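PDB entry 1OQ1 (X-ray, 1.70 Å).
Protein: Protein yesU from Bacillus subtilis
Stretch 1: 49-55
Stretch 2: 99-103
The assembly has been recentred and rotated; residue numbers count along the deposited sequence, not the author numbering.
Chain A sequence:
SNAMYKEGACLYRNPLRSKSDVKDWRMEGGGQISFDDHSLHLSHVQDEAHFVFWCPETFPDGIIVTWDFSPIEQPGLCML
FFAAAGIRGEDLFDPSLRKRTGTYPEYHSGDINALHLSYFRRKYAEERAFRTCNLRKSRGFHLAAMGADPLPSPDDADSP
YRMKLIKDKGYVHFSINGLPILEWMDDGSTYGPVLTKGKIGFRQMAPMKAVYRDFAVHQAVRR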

# COMPACT_ATOMS: atom_id res chain seq x y z
N ALA A 49 -8.98 -15.69 0.93
CA ALA A 49 -7.53 -15.84 1.04
C ALA A 49 -6.82 -14.49 0.95
O ALA A 49 -6.09 -14.22 -0.01
CB ALA A 49 -7.01 -16.78 -0.05
N HIS A 50 -7.03 -13.64 1.95
CA HIS A 50 -6.43 -12.31 1.99
C HIS A 50 -4.92 -12.41 2.16
O HIS A 50 -4.41 -13.38 2.74
CB HIS A 50 -7.05 -11.51 3.13
CG HIS A 50 -8.55 -11.60 3.18
ND1 HIS A 50 -9.34 -11.51 2.05
CD2 HIS A 50 -9.40 -11.79 4.21
CE1 HIS A 50 -10.61 -11.63 2.39
NE2 HIS A 50 -10.67 -11.81 3.70
N PHE A 51 -4.18 -11.42 1.66
CA PHE A 51 -2.73 -11.47 1.76
C PHE A 51 -2.05 -10.11 1.78
O PHE A 51 -2.69 -9.08 1.59
CB PHE A 51 -2.17 -12.26 0.57
CG PHE A 51 -2.29 -11.53 -0.76
CD1 PHE A 51 -1.46 -10.44 -1.06
CD2 PHE A 51 -3.23 -11.92 -1.70
CE1 PHE A 51 -1.57 -9.76 -2.28
CE2 PHE A 51 -3.35 -11.24 -2.93
CZ PHE A 51 -2.51 -10.16 -3.21
N VAL A 52 -0.75 -10.14 2.04
CA VAL A 52 0.08 -8.95 1.99
C VAL A 52 1.34 -9.46 1.28
O VAL A 52 1.95 -10.43 1.71
CB VAL A 52 0.46 -8.40 3.37
CG1 VAL A 52 1.30 -7.14 3.20
CG2 VAL A 52 -0.80 -8.07 4.17
N PHE A 53 1.69 -8.81 0.17
CA PHE A 53 2.84 -9.18 -0.65
C PHE A 53 3.88 -8.08 -0.47
O PHE A 53 3.71 -6.97 -0.98
CB PHE A 53 2.38 -9.28 -2.11
CG PHE A 53 3.40 -9.85 -3.05
CD1 PHE A 53 4.19 -10.94 -2.68
CD2 PHE A 53 3.51 -9.35 -4.34
CE1 PHE A 53 5.08 -11.50 -3.59
CE2 PHE A 53 4.39 -9.91 -5.26
CZ PHE A 53 5.18 -10.99 -4.88
N TRP A 54 4.96 -8.39 0.24
CA TRP A 54 6.00 -7.41 0.55
C TRP A 54 7.22 -7.31 -0.35
O TRP A 54 7.77 -8.32 -0.79
CB TRP A 54 6.56 -7.63 1.96
CG TRP A 54 5.57 -7.59 3.07
CD1 TRP A 54 4.92 -8.65 3.63
CD2 TRP A 54 5.15 -6.43 3.78
NE1 TRP A 54 4.12 -8.22 4.66
CE2 TRP A 54 4.23 -6.86 4.77
CE3 TRP A 54 5.44 -5.06 3.69
CZ2 TRP A 54 3.62 -5.98 5.66
CZ3 TRP A 54 4.83 -4.18 4.57
CH2 TRP A 54 3.92 -4.64 5.55
N CYS A 55 7.65 -6.07 -0.58
CA CYS A 55 8.88 -5.80 -1.32
C CYS A 55 9.91 -6.01 -0.20
O CYS A 55 9.69 -5.59 0.94
CB CYS A 55 8.89 -4.35 -1.80
SG CYS A 55 10.49 -3.76 -2.42
N LYS A 99 5.06 -14.86 13.20
CA LYS A 99 4.74 -15.21 11.82
C LYS A 99 3.47 -14.51 11.40
O LYS A 99 2.55 -14.31 12.20
CB LYS A 99 4.56 -16.73 11.69
CG LYS A 99 5.80 -17.53 12.03
CD LYS A 99 5.50 -19.01 12.22
CE LYS A 99 5.08 -19.68 10.93
NZ LYS A 99 4.94 -21.15 11.13
N ARG A 100 3.41 -14.13 10.13
CA ARG A 100 2.24 -13.45 9.58
C ARG A 100 1.72 -14.27 8.41
O ARG A 100 2.50 -14.86 7.66
CB ARG A 100 2.61 -12.03 9.15
CG ARG A 100 3.11 -11.15 10.30
CD ARG A 100 3.41 -9.75 9.80
NE ARG A 100 4.46 -9.80 8.78
CZ ARG A 100 5.75 -9.62 9.02
NH1 ARG A 100 6.18 -9.36 10.25
NH2 ARG A 100 6.62 -9.73 8.03
N THR A 101 0.40 -14.29 8.25
CA THR A 101 -0.24 -15.07 7.20
C THR A 101 -1.28 -14.32 6.38
O THR A 101 -2.12 -14.93 5.73
CB THR A 101 -0.93 -16.31 7.81
OG1 THR A 101 -1.97 -15.88 8.69
CG2 THR A 101 0.07 -17.15 8.59
N GLY A 102 -1.23 -12.99 6.40
CA GLY A 102 -2.19 -12.22 5.65
C GLY A 102 -3.48 -11.93 6.39
O GLY A 102 -4.40 -11.34 5.83
N THR A 103 -3.55 -12.36 7.65
CA THR A 103 -4.74 -12.12 8.48
C THR A 103 -4.57 -10.73 9.09
O THR A 103 -3.65 -10.48 9.87
CB THR A 103 -4.85 -13.19 9.58
OG1 THR A 103 -4.67 -14.49 9.00
CG2 THR A 103 -6.22 -13.14 10.24

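The contact between these two segments is small, burying 177 Å² in total, and rests on van der Waals packing, with no hydrogen bond passing between them. Ala49 takes no part; its CA-to-CB bond points away from the other segment. At His50 the backbone carbonyl makes the closest approach to Gly102, with His50 O lying 3.7 Å from Gly102 O, a separation between two acceptors that brings no bonding.

At Phe51 the CA atoms of the two segments come nearest each other, Phe51 CA lying 4.0 Å from Gly102 CA, while the CA-to-CB bond of Phe51 points away. So close an approach depends on the absence of a side chain at Gly102. An ideal CB there would point toward the strand and fall 2.5 Å from His50 O and 3.0 Å from Phe51 CA, both clashes. The local backbone angles of Gly102 (87°/3°) independently call for glycine.

Val52, its CA-to-CB bond directed toward the other segment, adds a looser contact, with Val52 N 4.4 Å from Gly102 CA. Phe53 is out of reach. The CA-to-CB bond of Trp54 likewise points toward the partner, and its indole meets the Arg100 guanidinium obliquely, Trp54 NE1 standing 4.4 Å from Arg100 NE. Both nitrogens are hydrogen-bonded elsewhere in the structure. Cys55 lies beyond the contact.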